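Local coordinates for protein FAD-binding oxidoreductase (Gulosibacter chungangensis, PDB 7PBG) that oxidises 4-ethylphenol and related 4-alkylphenols, using a covalently bound FAD to dehydrogenate the alkyl side chain, with 4-vinylphenol among the products, at residues H395-A399 against T461-I465; A409-Y413 against Y427-F431. All blocks are in the same frame, centred on the assembly; numbering follows the deposited sequence.

Strand 393-402 comes first from the N terminus and carries the first half of interaction 1. Helix 406-422 follows at once, and strand 426-433 runs back beneath it, so that interaction 2 closes a short helix-strand loop of 13 intervening residues. Only after strand 438-447 does helix 451-470 return to strand 393-402 and close the wider loop of interaction 1, which encloses interaction 2 without crossing it. Their centres are about 12 Å apart, and both contacts fasten a helix to the same antiparallel eight-stranded sheet, an example of how contacts set one within the other can tie a helical layer to a sheet.

Interaction 1 of 2, residues H395-A399 against T461-I465; sequences HFFYA and TRELI. With FAD (flavin-adenine dinucleotide), chain C.
With CG anti to the backbone N in both F396 (chi1 -175°) and Y398 (chi1 171°), the two aromatic side chains reach from strand 393-402 to helix 451-470, F396 to T461 and Y398 to L464 and I465. This is alpha/beta packing in the C-terminal domain of an FAD-linked oxidase, with one helix laid over the edge region of an antiparallel sheet.

Y398 carries most of the contact. CB of L464 sits almost exactly on the ring normal, 3.6 Å from the centroid of the Y398 ring, a CH-pi contact over one face. Beside it, CG1 of I465 lies 4.0 Å from CD1 of Y398, the ring and the isoleucine branch lying alongside one another and pointing opposite ways. Cutting Y398 back to an alanine is likely to open a gap beside L464 and I465 and leave the CB of L464 without the ring face it rests on.

F396 offers T461 its rim: CD2 of F396 is 3.3 Å from OG1 of T461, near the plane of the ring. The hydroxyl is hydrogen-bonded to the carbonyl of T457, one turn earlier. A water bridges the segments, donating to F396 O at 2.9 Å and to T461 OG1 at 3.0 Å.

Alternation along the strand sends F397 away from the helix, to the flavin side. Its CZ lies over the centre of the H395 ring and 3.5 Å from FAD C9, while Y92 stacks on F397. H395 is the residue that holds the cofactor: its NE2 is bonded covalently, at 1.4 Å, to C8M of FAD.

Interaction 2 of 2, residues A409-Y413 against Y427-F431; sequences AAKQY and YLAQF
Aromatic contacts lead where Y413 of helix 406-422 meets Y427 of strand 426-433. Their ring planes are turned 36° apart with centroids separated by 5.4 Å, an oblique pairing in which CD1 of Y413 comes within 3.5 Å of CE2 of Y427. Chi1 of Y413 (-174°) swings its ring opposite its own backbone N and out from the helix flank; Y427 does the same from the strand, and the two side chains meet at a slant.

Aliphatic contacts come next. CB of A429 meets the edge of the Y413 ring, 3.9 Å from CE1. A third ring, that of F431, packs on the helix nearer the start of its segment: its CE1 lies 3.9 Å from CB of A409, and its CZ is 4.2 Å from CB of Y413. The tip of this ring also comes close to main chain, with CZ 3.5 Å from O of A409, a carbonyl already taken by the helical hydrogen bond from Y413 N.

Polar ends are satisfied beyond the two segments. H440 links the layers, its NE2 bonded to OH of Y427 and its ND1 to OE1 of Q412, while its ring stacks on F431. The hydroxyl of Y413 turns instead to ND2 of N280.

The short turn between helix 406-422 and strand 426-433 reverses the chain, so the two run nearly antiparallel: the axes of the two segments approach to 10.6 Å, at 167°. Strand 426-433 lies between strands 277-280 and 438-447; helix 255-266 touches A409 and F431 on this side, whereas helix 281-288 packs against L428.

Interaction 1 of 2, residues H395-A399 against T461-I465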
loop_
_atom_site.group_PDB
_atom_site.type_symbol
_atom_site.label_atom_id
_atom_site.label_comp_id
_atom_site.label_asym_id
_atom_site.label_seq_id
_atom_site.Cartn_x
_atom_site.Cartn_y
_atom_site.Cartn_z
ATOM N N HIS A 395 9.267 -26.660 -10.310
ATOM C CA HIS A 395 9.973 -25.372 -10.461
ATOM C C HIS A 395 10.512 -24.861 -9.146
ATOM O O HIS A 395 10.229 -25.422 -8.082
ATOM C CB HIS A 395 9.046 -24.407 -11.227
ATOM C CG HIS A 395 7.740 -24.188 -10.574
ATOM N ND1 HIS A 395 7.593 -23.808 -9.259
ATOM C CD2 HIS A 395 6.502 -24.236 -11.089
ATOM C CE1 HIS A 395 6.314 -23.752 -8.971
ATOM N NE2 HIS A 395 5.628 -23.913 -10.091
ATOM N N PHE A 396 11.288 -23.784 -9.284
ATOM C CA PHE A 396 12.126 -23.182 -8.229
ATOM C C PHE A 396 12.469 -21.788 -8.709
ATOM O O PHE A 396 13.376 -21.648 -9.492
ATOM C CB PHE A 396 13.314 -24.111 -8.013
ATOM C CG PHE A 396 14.266 -23.771 -6.896
ATOM C CD1 PHE A 396 13.937 -24.046 -5.589
ATOM C CD2 PHE A 396 15.493 -23.166 -7.157
ATOM C CE1 PHE A 396 14.810 -23.756 -4.553
ATOM C CE2 PHE A 396 16.368 -22.887 -6.128
ATOM C CZ PHE A 396 16.036 -23.180 -4.831
ATOM N N PHE A 397 11.707 -20.784 -8.260
ATOM C CA PHE A 397 11.642 -19.483 -8.959
ATOM C C PHE A 397 12.904 -18.655 -8.692
ATOM O O PHE A 397 13.342 -18.562 -7.556
ATOM C CB PHE A 397 10.403 -18.684 -8.544
ATOM C CG PHE A 397 9.143 -19.217 -9.145
ATOM C CD1 PHE A 397 8.857 -19.025 -10.493
ATOM C CD2 PHE A 397 8.225 -19.878 -8.356
ATOM C CE1 PHE A 397 7.709 -19.564 -11.053
ATOM C CE2 PHE A 397 7.057 -20.396 -8.904
ATOM C CZ PHE A 397 6.794 -20.208 -10.256
ATOM N N TYR A 398 13.414 -18.061 -9.744
ATOM C CA TYR A 398 14.330 -16.887 -9.704
ATOM C C TYR A 398 13.571 -15.731 -10.329
ATOM O O TYR A 398 13.404 -15.728 -11.561
ATOM C CB TYR A 398 15.600 -17.188 -10.469
ATOM C CG TYR A 398 16.503 -15.996 -10.685
ATOM C CD1 TYR A 398 17.149 -15.405 -9.617
ATOM C CD2 TYR A 398 16.696 -15.469 -11.948
ATOM C CE1 TYR A 398 17.927 -14.278 -9.792
ATOM C CE2 TYR A 398 17.529 -14.376 -12.141
ATOM C CZ TYR A 398 18.123 -13.765 -11.054
ATOM O OH TYR A 398 18.926 -12.669 -11.200
ATOM N N ALA A 399 13.137 -14.757 -9.527
ATOM C CA ALA A 399 12.253 -13.686 -10.061
ATOM C C ALA A 399 12.736 -12.303 -9.635
ATOM O O ALA A 399 12.151 -11.702 -8.747
ATOM C CB ALA A 399 10.859 -13.955 -9.629
ATOM N N THR A 461 20.530 -21.658 -9.510
ATOM C CA THR A 461 19.763 -20.536 -8.926
ATOM C C THR A 461 20.670 -19.679 -8.037
ATOM O O THR A 461 20.550 -18.452 -8.082
ATOM C CB THR A 461 18.536 -21.031 -8.182
ATOM O OG1 THR A 461 17.832 -21.846 -9.115
ATOM C CG2 THR A 461 17.661 -19.893 -7.688
ATOM N N ARG A 462 21.532 -20.281 -7.220
ATOM C CA ARG A 462 22.425 -19.444 -6.391
ATOM C C ARG A 462 23.340 -18.609 -7.275
ATOM O O ARG A 462 23.659 -17.449 -6.857
ATOM C CB ARG A 462 23.254 -20.284 -5.415
ATOM C CG ARG A 462 22.434 -21.048 -4.398
ATOM C CD ARG A 462 23.214 -21.229 -3.130
ATOM N NE ARG A 462 22.546 -22.030 -2.124
ATOM C CZ ARG A 462 21.712 -21.569 -1.194
ATOM N NH1 ARG A 462 21.327 -20.299 -1.188
ATOM N NH2 ARG A 462 21.188 -22.407 -0.317
ATOM N N GLU A 463 23.785 -19.117 -8.431
ATOM C CA GLU A 463 24.605 -18.316 -9.371
ATOM C C GLU A 463 23.729 -17.218 -10.008
ATOM O O GLU A 463 24.192 -16.082 -10.155
ATOM C CB GLU A 463 25.208 -19.176 -10.475
ATOM C CG GLU A 463 26.073 -18.384 -11.426
ATOM C CD GLU A 463 27.167 -17.482 -10.829
ATOM O OE1 GLU A 463 27.715 -17.774 -9.733
ATOM O OE2 GLU A 463 27.488 -16.474 -11.473
ATOM N N LEU A 464 22.476 -17.514 -10.350
ATOM C CA LEU A 464 21.564 -16.467 -10.871
ATOM C C LEU A 464 21.407 -15.336 -9.848
ATOM O O LEU A 464 21.499 -14.134 -10.264
ATOM C CB LEU A 464 20.203 -17.074 -11.244
ATOM C CG LEU A 464 20.197 -17.953 -12.490
ATOM C CD1 LEU A 464 18.871 -18.684 -12.599
ATOM C CD2 LEU A 464 20.519 -17.157 -13.733
ATOM N N ILE A 465 21.199 -15.660 -8.565
ATOM C CA ILE A 465 21.029 -14.651 -7.493
ATOM C C ILE A 465 22.335 -13.833 -7.422
ATOM O O ILE A 465 22.293 -12.610 -7.425
ATOM C CB ILE A 465 20.680 -15.321 -6.167
ATOM C CG1 ILE A 465 19.304 -15.997 -6.247
ATOM C CG2 ILE A 465 20.843 -14.343 -5.013
ATOM C CD1 ILE A 465 18.988 -16.885 -5.095
HETATM P PA FAD C . 0.302 -20.596 1.313
HETATM O O1A FAD C . 1.281 -21.682 1.003
HETATM O O2A FAD C . -0.891 -20.925 2.177
HETATM O O5B FAD C . 1.085 -19.426 2.005
HETATM C C5B FAD C . 2.338 -18.969 1.517
HETATM C C4B FAD C . 3.106 -18.402 2.687
HETATM O O4B FAD C . 2.425 -17.234 3.230
HETATM C C3B FAD C . 3.269 -19.332 3.900
HETATM O O3B FAD C . 4.353 -20.239 3.717
HETATM C C2B FAD C . 3.415 -18.336 5.061
HETATM O O2B FAD C . 4.750 -17.868 5.110
HETATM C C1B FAD C . 2.435 -17.243 4.648
HETATM N N9A FAD C . 1.085 -17.440 5.109
HETATM C C8A FAD C . 0.058 -17.951 4.380
HETATM N N7A FAD C . -1.053 -17.988 5.056
HETATM C C5A FAD C . -0.727 -17.536 6.312
HETATM C C6A FAD C . -1.500 -17.301 7.454
HETATM N N6A FAD C . -2.802 -17.603 7.532
HETATM N N1A FAD C . -0.856 -16.821 8.542
HETATM C C2A FAD C . 0.465 -16.525 8.444
HETATM N N3A FAD C . 1.281 -16.672 7.408
HETATM C C4A FAD C . 0.609 -17.192 6.360
HETATM N N1 FAD C . 2.335 -17.110 -7.603
HETATM C C2 FAD C . 1.784 -15.936 -7.854
HETATM O O2 FAD C . 1.662 -15.072 -6.947
HETATM N N3 FAD C . 1.253 -15.650 -9.058
HETATM C C4 FAD C . 1.329 -16.507 -10.119
HETATM O O4 FAD C . 0.757 -16.219 -11.188
HETATM C C4X FAD C . 1.939 -17.730 -9.918
HETATM N N5 FAD C . 2.026 -18.542 -10.938
HETATM C C5X FAD C . 2.626 -19.756 -10.705
HETATM C C6 FAD C . 2.709 -20.656 -11.777
HETATM C C7 FAD C . 3.244 -21.921 -11.625
HETATM C C7M FAD C . 3.294 -22.862 -12.811
HETATM C C8 FAD C . 3.705 -22.306 -10.348
HETATM C C8M FAD C . 4.294 -23.667 -10.134
HETATM C C9 FAD C . 3.661 -21.417 -9.294
HETATM C C9A FAD C . 3.110 -20.129 -9.431
HETATM N N10 FAD C . 2.995 -19.231 -8.375
HETATM C C10 FAD C . 2.391 -17.999 -8.583
HETATM C "C1'" FAD C . 3.404 -19.585 -6.991
HETATM C "C2'" FAD C . 2.276 -20.227 -6.167
HETATM O "O2'" FAD C . 1.539 -21.218 -6.960
HETATM C "C3'" FAD C . 1.207 -19.247 -5.640
HETATM O "O3'" FAD C . 1.818 -18.082 -5.143
HETATM C "C4'" FAD C . 0.271 -19.805 -4.559
HETATM O "O4'" FAD C . -0.961 -19.067 -4.547
HETATM C "C5'" FAD C . 0.918 -19.757 -3.202
HETATM O "O5'" FAD C . 0.465 -20.823 -2.357
HETATM P P FAD C . -0.782 -20.638 -1.376
HETATM O O1P FAD C . -1.304 -21.999 -1.024
HETATM O O2P FAD C . -1.708 -19.674 -2.047
HETATM O O3P FAD C . -0.160 -19.941 -0.078
HETATM O O HOH W 1 15.668 -20.636 -10.853
#

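Interaction 2 of 2, residues A409-Y413 against Y427-F431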
loop_
_atom_site.group_PDB
_atom_site.type_symbol
_atom_site.label_atom_id
_atom_site.label_comp_id
_atom_site.label_asym_id
_atom_site.label_seq_id
_atom_site.Cartn_x
_atom_site.Cartn_y
_atom_site.Cartn_z
ATOM N N ALA A 409 16.507 -6.482 -20.309
ATOM C CA ALA A 409 15.638 -7.676 -20.356
ATOM C C ALA A 409 16.343 -8.719 -21.217
ATOM O O ALA A 409 16.468 -9.852 -20.766
ATOM C CB ALA A 409 14.261 -7.357 -20.881
ATOM N N ALA A 410 16.785 -8.334 -22.427
ATOM C CA ALA A 410 17.431 -9.268 -23.379
ATOM C C ALA A 410 18.708 -9.822 -22.774
ATOM O O ALA A 410 18.982 -10.986 -22.988
ATOM C CB ALA A 410 17.679 -8.597 -24.700
ATOM N N LYS A 411 19.460 -9.020 -22.033
ATOM C CA LYS A 411 20.722 -9.518 -21.439
ATOM C C LYS A 411 20.378 -10.532 -20.359
ATOM O O LYS A 411 21.031 -11.604 -20.318
ATOM C CB LYS A 411 21.625 -8.415 -20.873
ATOM N N GLN A 412 19.412 -10.231 -19.494
ATOM C CA GLN A 412 18.931 -11.193 -18.487
ATOM C C GLN A 412 18.501 -12.485 -19.174
ATOM O O GLN A 412 18.904 -13.565 -18.713
ATOM C CB GLN A 412 17.750 -10.636 -17.712
ATOM C CG GLN A 412 18.177 -9.654 -16.658
ATOM C CD GLN A 412 17.172 -9.667 -15.536
ATOM O OE1 GLN A 412 17.152 -10.588 -14.705
ATOM N NE2 GLN A 412 16.326 -8.660 -15.535
ATOM N N TYR A 413 17.713 -12.398 -20.241
ATOM C CA TYR A 413 17.279 -13.603 -20.987
ATOM C C TYR A 413 18.491 -14.402 -21.467
ATOM O O TYR A 413 18.549 -15.616 -21.208
ATOM C CB TYR A 413 16.425 -13.264 -22.208
ATOM C CG TYR A 413 15.839 -14.464 -22.909
ATOM C CD1 TYR A 413 14.960 -15.281 -22.239
ATOM C CD2 TYR A 413 16.147 -14.808 -24.221
ATOM C CE1 TYR A 413 14.349 -16.378 -22.836
ATOM C CE2 TYR A 413 15.553 -15.923 -24.827
ATOM C CZ TYR A 413 14.620 -16.695 -24.147
ATOM O OH TYR A 413 13.936 -17.782 -24.690
ATOM N N TYR A 427 14.268 -23.618 -19.252
ATOM C CA TYR A 427 14.039 -22.204 -18.860
ATOM C C TYR A 427 12.747 -21.694 -19.441
ATOM O O TYR A 427 12.676 -21.470 -20.638
ATOM C CB TYR A 427 15.221 -21.377 -19.363
ATOM C CG TYR A 427 15.136 -19.895 -19.178
ATOM C CD1 TYR A 427 14.410 -19.293 -18.147
ATOM C CD2 TYR A 427 15.869 -19.089 -20.028
ATOM C CE1 TYR A 427 14.344 -17.918 -18.011
ATOM C CE2 TYR A 427 15.841 -17.722 -19.881
ATOM C CZ TYR A 427 15.107 -17.137 -18.867
ATOM O OH TYR A 427 15.158 -15.781 -18.801
ATOM N N LEU A 428 11.750 -21.531 -18.588
ATOM C CA LEU A 428 10.478 -20.900 -18.939
ATOM C C LEU A 428 10.572 -19.465 -18.429
ATOM O O LEU A 428 10.948 -19.259 -17.268
ATOM C CB LEU A 428 9.327 -21.677 -18.308
ATOM C CG LEU A 428 8.981 -22.984 -19.021
ATOM C CD1 LEU A 428 10.138 -23.976 -19.040
ATOM C CD2 LEU A 428 7.763 -23.591 -18.349
ATOM N N ALA A 429 10.308 -18.513 -19.301
ATOM C CA ALA A 429 10.630 -17.106 -19.007
ATOM C C ALA A 429 9.372 -16.285 -19.164
ATOM O O ALA A 429 8.622 -16.483 -20.154
ATOM C CB ALA A 429 11.736 -16.602 -19.896
ATOM N N GLN A 430 9.134 -15.395 -18.214
ATOM C CA GLN A 430 8.126 -14.347 -18.422
ATOM C C GLN A 430 8.784 -13.019 -18.043
ATOM O O GLN A 430 9.547 -12.965 -17.073
ATOM C CB GLN A 430 6.895 -14.784 -17.650
ATOM C CG GLN A 430 5.682 -13.885 -17.795
ATOM C CD GLN A 430 4.481 -14.723 -17.448
ATOM O OE1 GLN A 430 4.042 -15.578 -18.229
ATOM N NE2 GLN A 430 4.013 -14.574 -16.231
ATOM N N PHE A 431 8.465 -11.979 -18.773
ATOM C CA PHE A 431 8.847 -10.609 -18.368
ATOM C C PHE A 431 7.561 -9.819 -18.246
ATOM O O PHE A 431 6.655 -10.006 -19.034
ATOM C CB PHE A 431 9.780 -9.947 -19.366
ATOM C CG PHE A 431 11.182 -10.486 -19.390
ATOM C CD1 PHE A 431 12.192 -9.895 -18.633
ATOM C CD2 PHE A 431 11.452 -11.628 -20.101
ATOM C CE1 PHE A 431 13.468 -10.429 -18.654
ATOM C CE2 PHE A 431 12.729 -12.163 -20.109
ATOM C CZ PHE A 431 13.737 -11.549 -19.403
#